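RagB/SusD domain protein (Flavobacterium johnsoniae, PDB 5J90) probably binds chitin as a SusD-like outer-membrane lipoprotein of a polysaccharide utilization locus that enables conversion of recalcitrant chitin. Local coordinates at residues Y49-Q52 with Q53-S57. Residues are numbered along the deposited sequence; the frame is centred on the assembly and turned at random.
Sequences YQLQ and QGLNS
The side-chain amide of N56 folds back over the last turn of helix 46-54 and gives an N-H to the carbonyl of Q52, with ND2 3.0 Å from Q52 O. The N-H points straight at this oxygen (166°), which lies in the amide plane of N56, but it arrives above the carbonyl plane of Q52 and not on a lone pair. With chi1 at 53°, CG of N56 stands between its own backbone N and carbonyl carbon, which brings the amide back over the helix end; the turn about chi2 points ND2 at the helix and leaves OD1 to accept from S57 N (2.7 Å). A water accepts from ND2 and donates to L51 O, so the amide reaches one carbonyl directly and the other through water. Shortened to an alanine, this position would probably leave Q52 O and the bridging water without their N-H donor and S57 N without its OD1 acceptor. One turn back, Y49 O accepts from both Q53 N (2.9 Å) and G54 N (3.0 Å). The Y49 ring, its CG anti to the backbone N (chi1 177°), crosses Q53 at a slant, CE1 meeting CB at 3.7 Å; its OH instead bonds D58, which also holds Q53 NE2 together with E431. L55 lays CD1 against Q50 CG (3.8 Å) and beside L51 CD2 (4.1 Å), while W85 of helix 83-108 touches both leucines. The whole is a buried helix C-terminus with a wider pi-type turn, tied by an asparagine to the start of helix 57-60 within the largely helical SusD-like fold.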
loop_
_atom_site.group_PDB
_atom_site.type_symbol
_atom_site.label_atom_id
_atom_site.label_comp_id
_atom_site.label_asym_id
_atom_site.label_seq_id
_atom_site.Cartn_x
_atom_site.Cartn_y
_atom_site.Cartn_z
ATOM N N TYR A 49 12.042 -10.560 27.121
ATOM C CA TYR A 49 10.643 -10.397 26.708
ATOM C C TYR A 49 10.249 -8.918 26.680
ATOM O O TYR A 49 9.550 -8.458 25.766
ATOM C CB TYR A 49 9.653 -11.188 27.594
ATOM C CG TYR A 49 8.241 -10.884 27.138
ATOM C CD1 TYR A 49 7.673 -11.585 26.086
ATOM C CD2 TYR A 49 7.521 -9.827 27.679
ATOM C CE1 TYR A 49 6.408 -11.273 25.614
ATOM C CE2 TYR A 49 6.261 -9.505 27.214
ATOM C CZ TYR A 49 5.708 -10.233 26.177
ATOM O OH TYR A 49 4.454 -9.897 25.704
ATOM N N GLN A 50 10.673 -8.172 27.693
ATOM C CA GLN A 50 10.330 -6.768 27.775
ATOM C C GLN A 50 10.742 -6.037 26.493
ATOM O O GLN A 50 10.023 -5.155 26.031
ATOM C CB GLN A 50 11.002 -6.129 29.000
ATOM C CG GLN A 50 10.533 -4.721 29.286
ATOM C CD GLN A 50 11.205 -4.124 30.500
ATOM O OE1 GLN A 50 12.374 -4.404 30.780
ATOM N NE2 GLN A 50 10.475 -3.289 31.220
ATOM N N LEU A 51 11.886 -6.409 25.917
ATOM C CA LEU A 51 12.366 -5.766 24.686
ATOM C C LEU A 51 11.785 -6.402 23.414
ATOM O O LEU A 51 11.539 -5.717 22.421
ATOM C CB LEU A 51 13.900 -5.777 24.636
ATOM C CG LEU A 51 14.565 -5.018 25.786
ATOM C CD1 LEU A 51 16.067 -5.255 25.743
ATOM C CD2 LEU A 51 14.256 -3.540 25.690
ATOM N N GLN A 52 11.559 -7.710 23.450
ATOM C CA GLN A 52 11.030 -8.421 22.295
ATOM C C GLN A 52 9.597 -8.022 21.988
ATOM O O GLN A 52 9.233 -7.891 20.816
ATOM C CB GLN A 52 11.080 -9.927 22.532
ATOM C CG GLN A 52 10.687 -10.714 21.291
ATOM C CD GLN A 52 10.008 -12.034 21.605
ATOM O OE1 GLN A 52 9.560 -12.267 22.732
ATOM N NE2 GLN A 52 9.927 -12.904 20.605
ATOM N N GLN A 53 8.779 -7.845 23.025
ATOM C CA GLN A 53 7.373 -7.530 22.810
ATOM C C GLN A 53 6.810 -6.517 23.809
ATOM O O GLN A 53 5.921 -5.735 23.476
ATOM C CB GLN A 53 6.536 -8.816 22.802
ATOM C CG GLN A 53 5.079 -8.555 22.460
ATOM C CD GLN A 53 4.248 -9.814 22.202
ATOM O OE1 GLN A 53 4.718 -10.823 21.658
ATOM N NE2 GLN A 53 2.992 -9.746 22.593
ATOM N N GLY A 54 7.328 -6.519 25.038
ATOM C CA GLY A 54 6.746 -5.713 26.099
ATOM C C GLY A 54 6.735 -4.215 25.865
ATOM O O GLY A 54 5.839 -3.506 26.337
ATOM N N LEU A 55 7.736 -3.732 25.136
ATOM C CA LEU A 55 7.888 -2.299 24.889
ATOM C C LEU A 55 7.612 -1.934 23.425
ATOM O O LEU A 55 7.954 -0.839 22.962
ATOM C CB LEU A 55 9.284 -1.827 25.322
ATOM C CG LEU A 55 9.491 -1.829 26.841
ATOM C CD1 LEU A 55 10.951 -1.618 27.205
ATOM C CD2 LEU A 55 8.633 -0.746 27.467
ATOM N N ASN A 56 6.955 -2.845 22.711
ATOM C CA ASN A 56 6.465 -2.525 21.370
ATOM C C ASN A 56 4.978 -2.865 21.246
ATOM O O ASN A 56 4.143 -2.109 21.726
ATOM C CB ASN A 56 7.377 -3.059 20.230
ATOM C CG ASN A 56 7.678 -4.552 20.331
ATOM O OD1 ASN A 56 6.872 -5.386 19.933
ATOM N ND2 ASN A 56 8.880 -4.890 20.803
ATOM N N SER A 57 4.643 -4.006 20.661
ATOM C CA SER A 57 3.242 -4.298 20.400
ATOM C C SER A 57 2.345 -4.436 21.643
ATOM O O SER A 57 1.145 -4.160 21.565
ATOM C CB SER A 57 3.104 -5.508 19.486
ATOM O OG SER A 57 3.704 -6.658 20.044
HETATM O O HOH W 1 10.969 -3.144 21.870
#